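Putative uncharacterized protein (Methanosarcina barkeri str. Fusaro, PDB 3P43) is probably a manganese-dependent phosphoesterase of the LigD 3'-phosphoesterase DNA repair superfamily, acting on the 3' ends of DNA strands. Local coordinates at residues Leu54-Val59 against Glu77-Ala82; Gly68-Ala73 against Leu146-Ala151; Ile102-Thr107 against Lys125-Ile130. All coordinates share one frame; numbering follows the deposited sequence.

Interaction 1 of 3, residues Leu54-Val59 against Glu77-Ala82; sequences LKSWAV and EDHPLA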
# COMPACT_ATOMS: atom_id res chain seq x y z
N LEU A 54 -10.50 -0.11 -0.18
CA LEU A 54 -9.06 -0.30 -0.15
C LEU A 54 -8.37 0.99 0.29
O LEU A 54 -8.25 1.93 -0.49
CB LEU A 54 -8.55 -0.70 -1.54
CG LEU A 54 -8.94 -2.09 -2.05
CD1 LEU A 54 -8.55 -2.27 -3.51
CD2 LEU A 54 -8.30 -3.16 -1.19
N LYS A 55 -7.94 1.03 1.55
CA LYS A 55 -7.17 2.18 2.03
C LYS A 55 -5.82 2.12 1.34
O LYS A 55 -5.20 1.05 1.29
CB LYS A 55 -7.01 2.13 3.56
CG LYS A 55 -6.55 3.44 4.18
CD LYS A 55 -6.41 3.31 5.70
CE LYS A 55 -5.79 4.56 6.32
NZ LYS A 55 -6.63 5.77 6.10
N SER A 56 -5.35 3.25 0.82
CA SER A 56 -4.25 3.22 -0.15
C SER A 56 -3.11 4.18 0.13
O SER A 56 -3.32 5.29 0.64
CB SER A 56 -4.79 3.47 -1.56
OG SER A 56 -5.68 2.44 -1.95
N TRP A 57 -1.90 3.75 -0.23
CA TRP A 57 -0.70 4.58 -0.11
C TRP A 57 0.14 4.45 -1.37
O TRP A 57 0.28 3.35 -1.92
CB TRP A 57 0.17 4.14 1.07
CG TRP A 57 -0.41 4.37 2.44
CD1 TRP A 57 -0.15 5.41 3.29
CD2 TRP A 57 -1.34 3.51 3.14
NE1 TRP A 57 -0.86 5.26 4.46
CE2 TRP A 57 -1.59 4.10 4.39
CE3 TRP A 57 -1.97 2.30 2.82
CZ2 TRP A 57 -2.46 3.54 5.32
CZ3 TRP A 57 -2.83 1.74 3.74
CH2 TRP A 57 -3.07 2.35 4.98
N ALA A 58 0.70 5.57 -1.83
CA ALA A 58 1.70 5.56 -2.89
C ALA A 58 3.10 5.45 -2.28
O ALA A 58 3.49 6.27 -1.45
CB ALA A 58 1.60 6.81 -3.73
N VAL A 59 3.84 4.42 -2.68
CA VAL A 59 5.21 4.21 -2.22
C VAL A 59 6.15 4.35 -3.42
O VAL A 59 6.06 3.57 -4.37
CB VAL A 59 5.37 2.80 -1.61
CG1 VAL A 59 6.72 2.67 -0.91
CG2 VAL A 59 4.23 2.50 -0.65
N GLU A 77 -6.34 8.42 -2.12
CA GLU A 77 -7.76 8.21 -1.90
C GLU A 77 -8.12 6.73 -1.87
O GLU A 77 -7.43 5.90 -2.45
CB GLU A 77 -8.58 8.95 -2.96
CG GLU A 77 -8.82 10.42 -2.61
CD GLU A 77 -8.40 11.36 -3.71
OE1 GLU A 77 -8.67 11.06 -4.89
OE2 GLU A 77 -7.80 12.42 -3.39
N ASP A 78 -9.21 6.40 -1.17
CA ASP A 78 -9.75 5.05 -1.16
C ASP A 78 -10.03 4.56 -2.58
O ASP A 78 -10.45 5.33 -3.44
CB ASP A 78 -11.05 5.00 -0.36
CG ASP A 78 -10.85 5.30 1.10
OD1 ASP A 78 -9.68 5.34 1.54
OD2 ASP A 78 -11.86 5.50 1.81
N HIS A 79 -9.82 3.27 -2.81
CA HIS A 79 -10.22 2.68 -4.07
C HIS A 79 -11.27 1.63 -3.77
O HIS A 79 -11.28 1.08 -2.67
CB HIS A 79 -9.03 2.02 -4.77
CG HIS A 79 -8.09 3.01 -5.39
ND1 HIS A 79 -7.46 4.00 -4.66
CD2 HIS A 79 -7.67 3.15 -6.66
CE1 HIS A 79 -6.70 4.71 -5.47
NE2 HIS A 79 -6.80 4.22 -6.69
N PRO A 80 -12.15 1.35 -4.75
CA PRO A 80 -13.12 0.28 -4.56
C PRO A 80 -12.40 -1.06 -4.49
O PRO A 80 -11.34 -1.24 -5.08
CB PRO A 80 -13.99 0.36 -5.82
CG PRO A 80 -13.13 1.04 -6.83
CD PRO A 80 -12.28 2.00 -6.06
N LEU A 81 -12.98 -1.99 -3.75
CA LEU A 81 -12.39 -3.30 -3.52
C LEU A 81 -12.04 -4.02 -4.82
O LEU A 81 -11.02 -4.70 -4.91
CB LEU A 81 -13.36 -4.14 -2.67
CG LEU A 81 -12.79 -5.23 -1.77
CD1 LEU A 81 -11.45 -4.83 -1.20
CD2 LEU A 81 -13.79 -5.51 -0.65
N ALA A 82 -12.89 -3.86 -5.83
CA ALA A 82 -12.71 -4.56 -7.10
C ALA A 82 -11.42 -4.15 -7.82
O ALA A 82 -10.96 -4.83 -8.74
CB ALA A 82 -13.91 -4.33 -8.00
O HOH W 1 -6.81 5.63 1.25
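With CG anti to its own carbonyl carbon (chi1 -69°), Leu54 carries its branches along the 77-82 backbone, whereas Leu81 sets CG anti to its backbone N (chi1 -152°), and its end swings back to meet them. The two leucine side chains cross at about a right angle, Leu54 CD2 lying 3.6 Å from Leu81 CD1, while Leu54 CD1 packs against Pro80 O at 3.4 Å. Between the backbones, Leu54 and His79 form an antiparallel hydrogen-bonded pair: Leu54 N gives to His79 O at 2.9 Å, nearly along the C=O axis, and His79 N returns a bond to Leu54 O at 3.1 Å. Leu54 O is gripped twice, because Ser56 OG also donates to it (3.0 Å) from above the carbonyl plane, on the face opposite to His79 N. The same hydroxyl is hydrogen-bonded to Arg47. His79 turns its ring so that ND1 binds Glu77 O of its own segment at 2.9 Å, close to the ring plane, which helps hold the imidazole beside Ser56. One water joins the edges, accepting from Ser56 N and donating to Asp78 OD1 at 2.9 Å. The side chain of His79 lies about 6 Å from the manganese ion held by His37, His43 and Asp45, and a phosphate is bound nearby, so this end of the hairpin borders the metal site. Strand 53-59 runs between strand 42-50 and strand 70-80 in the curled antiparallel sheet; Leu54 and His79 both lean on Arg47 of strand 42-50, and Trp57 meets Trp145 edge-to-face.

Interaction 2 of 3, residues Gly68-Ala73 against Leu146-Ala151; sequences GTRRLA and LFFKKA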
# COMPACT_ATOMS: atom_id res chain seq x y z
N GLY A 68 14.66 -3.76 8.08
CA GLY A 68 15.86 -2.95 7.93
C GLY A 68 15.67 -1.75 7.02
O GLY A 68 16.33 -0.72 7.19
N THR A 69 14.77 -1.87 6.05
CA THR A 69 14.54 -0.81 5.08
C THR A 69 13.25 -0.03 5.36
O THR A 69 12.19 -0.62 5.54
CB THR A 69 14.45 -1.38 3.66
OG1 THR A 69 15.63 -2.13 3.37
CG2 THR A 69 14.28 -0.27 2.63
N ARG A 70 13.35 1.30 5.40
CA ARG A 70 12.18 2.16 5.61
C ARG A 70 11.78 2.83 4.31
O ARG A 70 12.64 3.35 3.59
CB ARG A 70 12.46 3.24 6.66
CG ARG A 70 13.37 2.84 7.81
CD ARG A 70 12.80 1.67 8.61
NE ARG A 70 13.45 1.55 9.91
CZ ARG A 70 13.52 0.41 10.60
NH1 ARG A 70 13.01 -0.70 10.09
NH2 ARG A 70 14.12 0.39 11.78
N ARG A 71 10.49 2.83 4.01
CA ARG A 71 9.97 3.52 2.83
C ARG A 71 9.03 4.66 3.19
O ARG A 71 8.38 4.63 4.23
CB ARG A 71 9.23 2.53 1.92
CG ARG A 71 10.08 1.42 1.36
CD ARG A 71 11.00 1.93 0.27
NE ARG A 71 11.48 0.83 -0.56
CZ ARG A 71 12.76 0.53 -0.73
NH1 ARG A 71 13.70 1.25 -0.13
NH2 ARG A 71 13.10 -0.50 -1.50
N LEU A 72 8.95 5.66 2.32
CA LEU A 72 7.91 6.68 2.42
C LEU A 72 6.61 6.13 1.83
O LEU A 72 6.62 5.51 0.77
CB LEU A 72 8.32 7.94 1.65
CG LEU A 72 7.20 8.95 1.38
CD1 LEU A 72 6.73 9.61 2.68
CD2 LEU A 72 7.63 10.00 0.36
N ALA A 73 5.51 6.34 2.53
CA ALA A 73 4.20 5.96 2.02
C ALA A 73 3.26 7.15 2.12
O ALA A 73 3.04 7.68 3.20
CB ALA A 73 3.65 4.78 2.77
N LEU A 146 5.74 6.40 7.57
CA LEU A 146 6.93 5.55 7.54
C LEU A 146 6.49 4.09 7.38
O LEU A 146 5.72 3.58 8.19
CB LEU A 146 7.72 5.70 8.83
CG LEU A 146 9.08 5.02 8.82
CD1 LEU A 146 10.02 5.87 7.99
CD2 LEU A 146 9.62 4.87 10.23
N PHE A 147 6.99 3.43 6.35
CA PHE A 147 6.53 2.09 5.99
C PHE A 147 7.68 1.07 6.07
O PHE A 147 8.70 1.24 5.41
CB PHE A 147 5.95 2.14 4.57
CG PHE A 147 5.40 0.83 4.07
CD1 PHE A 147 4.82 -0.08 4.94
CD2 PHE A 147 5.44 0.53 2.72
CE1 PHE A 147 4.30 -1.27 4.47
CE2 PHE A 147 4.93 -0.67 2.24
CZ PHE A 147 4.36 -1.57 3.12
N PHE A 148 7.51 0.02 6.86
CA PHE A 148 8.58 -0.98 6.98
C PHE A 148 8.10 -2.34 7.48
O PHE A 148 7.03 -2.47 8.06
CB PHE A 148 9.71 -0.45 7.89
CG PHE A 148 9.27 -0.14 9.30
CD1 PHE A 148 9.38 -1.08 10.30
CD2 PHE A 148 8.75 1.11 9.61
CE1 PHE A 148 8.99 -0.79 11.60
CE2 PHE A 148 8.35 1.41 10.90
CZ PHE A 148 8.47 0.46 11.90
N LYS A 149 8.94 -3.35 7.25
CA LYS A 149 8.69 -4.69 7.76
C LYS A 149 9.32 -4.83 9.14
O LYS A 149 10.49 -4.49 9.32
CB LYS A 149 9.27 -5.74 6.81
CG LYS A 149 9.02 -7.17 7.28
CD LYS A 149 9.63 -8.19 6.34
CE LYS A 149 9.46 -9.60 6.89
NZ LYS A 149 9.97 -10.61 5.94
N LYS A 150 8.55 -5.33 10.10
CA LYS A 150 9.05 -5.48 11.47
C LYS A 150 10.22 -6.46 11.55
O LYS A 150 10.21 -7.51 10.90
CB LYS A 150 7.91 -5.90 12.41
CG LYS A 150 7.72 -4.99 13.61
CD LYS A 150 6.43 -5.30 14.33
CE LYS A 150 6.21 -4.39 15.53
NZ LYS A 150 7.19 -4.67 16.62
N ALA A 151 11.22 -6.11 12.35
CA ALA A 151 12.43 -6.90 12.48
C ALA A 151 12.14 -8.32 12.94
O ALA A 151 12.85 -9.25 12.58
CB ALA A 151 13.41 -6.22 13.44
O HOH W 2 12.59 -3.23 9.85
O HOH W 3 11.50 -3.13 6.30
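Arg70 brings its guanidinium over the face of the Phe148 ring, a cation-pi contact with CZ 4.7 Å from the ring centroid and 21° off the ring normal. It links two antiparallel strands of the beta barrel, 70-80 and 145-149. The guanidinium is inclined to the ring, their planes 50° apart, with NH1 nearest CD1 of the ring. Phe148 holds CG between its backbone N and carbonyl carbon (chi1 61°), which turns the ring to the side occupied by Arg70; Arg70 bends at chi2, and its CD packs on Phe148 CB. Leu146 CD1 touches Arg70 CB on the face of the sheet that carries Arg70 and Phe148. Arg71 and Phe147 form the hydrogen-bonded pair, Arg71 N to Phe147 O and Phe147 N to Arg71 O both at 2.8 Å. Their side chains lie on the other face, where Phe147 meets Phe46 and Arg71 NE bonds Glu62 O. Ala73 CB rests 3.9 Å from Phe147 CB. Beyond the paired residues the strands splay and water fills in: one molecule accepts from Gly68 N at 2.8 Å, while a second accepts from Lys149 N at 2.7 Å.

Interaction 3 of 3, residues Ile102-Thr107 against Lys125-Ile130; sequences IWDRGT and KELKGI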
# COMPACT_ATOMS: atom_id res chain seq x y z
N ILE A 102 -0.34 -5.96 -11.13
CA ILE A 102 -0.35 -6.55 -9.80
C ILE A 102 1.05 -7.04 -9.48
O ILE A 102 1.54 -7.98 -10.12
CB ILE A 102 -1.33 -7.73 -9.68
CG1 ILE A 102 -2.73 -7.33 -10.14
CG2 ILE A 102 -1.38 -8.23 -8.24
CD1 ILE A 102 -3.49 -6.55 -9.11
N TRP A 103 1.69 -6.40 -8.51
CA TRP A 103 3.03 -6.78 -8.07
C TRP A 103 2.98 -7.85 -6.98
O TRP A 103 3.79 -8.77 -6.97
CB TRP A 103 3.78 -5.56 -7.56
CG TRP A 103 5.21 -5.82 -7.17
CD1 TRP A 103 6.28 -5.91 -8.01
CD2 TRP A 103 5.72 -5.97 -5.84
NE1 TRP A 103 7.43 -6.13 -7.28
CE2 TRP A 103 7.11 -6.16 -5.95
CE3 TRP A 103 5.14 -5.96 -4.56
CZ2 TRP A 103 7.93 -6.36 -4.84
CZ3 TRP A 103 5.96 -6.15 -3.46
CH2 TRP A 103 7.34 -6.34 -3.61
N ASP A 104 2.03 -7.71 -6.05
CA ASP A 104 1.78 -8.75 -5.06
C ASP A 104 0.31 -8.71 -4.65
O ASP A 104 -0.38 -7.71 -4.85
CB ASP A 104 2.68 -8.58 -3.83
CG ASP A 104 2.73 -9.84 -2.96
OD1 ASP A 104 2.34 -10.92 -3.44
OD2 ASP A 104 3.18 -9.75 -1.81
N ARG A 105 -0.15 -9.80 -4.06
CA ARG A 105 -1.54 -9.90 -3.66
C ARG A 105 -1.70 -10.97 -2.58
O ARG A 105 -1.08 -12.03 -2.65
CB ARG A 105 -2.42 -10.23 -4.87
CG ARG A 105 -3.91 -10.13 -4.58
CD ARG A 105 -4.74 -10.90 -5.59
NE ARG A 105 -6.10 -11.06 -5.10
CZ ARG A 105 -7.06 -10.16 -5.26
NH1 ARG A 105 -6.79 -9.03 -5.91
NH2 ARG A 105 -8.27 -10.38 -4.77
N GLY A 106 -2.51 -10.69 -1.57
CA GLY A 106 -2.70 -11.66 -0.52
C GLY A 106 -3.77 -11.27 0.46
O GLY A 106 -4.64 -10.44 0.16
N THR A 107 -3.71 -11.88 1.63
CA THR A 107 -4.60 -11.54 2.73
C THR A 107 -3.74 -11.05 3.88
O THR A 107 -2.51 -11.15 3.84
CB THR A 107 -5.39 -12.75 3.21
OG1 THR A 107 -4.48 -13.81 3.54
CG2 THR A 107 -6.36 -13.23 2.11
N LYS A 125 3.10 -13.20 -1.67
CA LYS A 125 4.18 -13.95 -2.30
C LYS A 125 5.50 -13.20 -2.21
O LYS A 125 6.57 -13.80 -2.22
CB LYS A 125 3.85 -14.23 -3.77
CG LYS A 125 2.64 -15.12 -3.99
CD LYS A 125 2.50 -15.46 -5.45
CE LYS A 125 1.39 -16.48 -5.69
NZ LYS A 125 1.28 -16.83 -7.13
N GLU A 126 5.41 -11.88 -2.15
CA GLU A 126 6.59 -11.04 -1.98
C GLU A 126 6.66 -10.58 -0.54
O GLU A 126 7.70 -10.65 0.11
CB GLU A 126 6.52 -9.83 -2.90
CG GLU A 126 6.29 -10.17 -4.36
CD GLU A 126 7.47 -10.91 -4.99
OE1 GLU A 126 8.26 -11.52 -4.25
OE2 GLU A 126 7.59 -10.87 -6.23
N LEU A 127 5.52 -10.11 -0.03
CA LEU A 127 5.45 -9.57 1.31
C LEU A 127 4.84 -10.58 2.26
O LEU A 127 3.67 -10.96 2.13
CB LEU A 127 4.63 -8.27 1.32
CG LEU A 127 4.96 -7.23 0.25
CD1 LEU A 127 4.21 -5.94 0.54
CD2 LEU A 127 6.46 -6.97 0.18
N LYS A 128 5.63 -11.01 3.23
CA LYS A 128 5.14 -11.87 4.30
C LYS A 128 5.58 -11.34 5.66
O LYS A 128 6.68 -10.82 5.80
CB LYS A 128 5.66 -13.30 4.12
CG LYS A 128 5.33 -13.93 2.79
CD LYS A 128 6.01 -15.28 2.66
CE LYS A 128 5.71 -15.93 1.32
NZ LYS A 128 6.15 -15.07 0.20
N GLY A 129 4.71 -11.49 6.65
CA GLY A 129 5.06 -11.11 8.01
C GLY A 129 4.55 -9.75 8.40
O GLY A 129 3.75 -9.13 7.69
N ILE A 130 5.03 -9.25 9.53
CA ILE A 130 4.48 -8.04 10.11
C ILE A 130 5.05 -6.77 9.48
O ILE A 130 6.26 -6.60 9.39
CB ILE A 130 4.64 -8.01 11.64
CG1 ILE A 130 4.12 -9.31 12.25
CG2 ILE A 130 3.90 -6.81 12.23
CD1 ILE A 130 4.44 -9.46 13.72
O HOH W 4 6.23 -9.20 -8.09
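Hydrogen bonds from three successive backbone amides converge on the Asp104 carboxylate. Lys125 N meets OD1 of Asp104 at 3.0 Å on its syn lone pair, and Leu127 N reaches OD2 of Asp104, also at 3.0 Å, on the syn side but 33° out of the carboxylate plane. Glu126 N approaches Asp104 OD2 at 3.1 Å from above the plane, on the same face as Leu127 N. The gathered N-H groups would probably stabilise the negative charge of this buried side chain. Replacing Asp104 with an alanine would probably leave these three amides without their shared acceptor and the 125-127 loop freer to shift. Trp103 and Asp104 of strand 98-114 form a classic beta bulge opposite Val34 of strand 31-38, which probably lets both neighbouring side chains engage the loop that leads from strand 117-123 to strand 130-135 in the barrel. Apolar packing falls to Trp103, whose CG, anti to the backbone N (chi1 -176°), carries the six-membered ring out to Glu126 and Leu127. Glu126 CG sits over one face of that ring, a CH-pi contact 4.0 Å from the centroid, while Leu127 CD2 touches the ring edge, 3.8 Å from Trp103 CZ3. Through water, Trp103 O is joined to Glu126 OE2.

Overall arrangement
Interactions 1 and 2 share strand 70-80, pairing its two ends with different neighbours, strands 53-59 and 145-149, on opposite sides of the chain's centre. They touch through Val59, which packs on Arg71 and Phe147, and through Trp57 against Ala73. Interaction 3 does not touch interaction 1 but meets interaction 2 where Lys150 N probably bonds Ile130 O. All three are partly buried; interaction 1 lies nearest the chain's centre and approaches the manganese, whereas interaction 2 lies farthest out. Backbone pairing supports the first two, supplemented by leucine packing in one and cation-pi contact in the other, while interaction 3 instead ties a loop to a strand through a carboxylate.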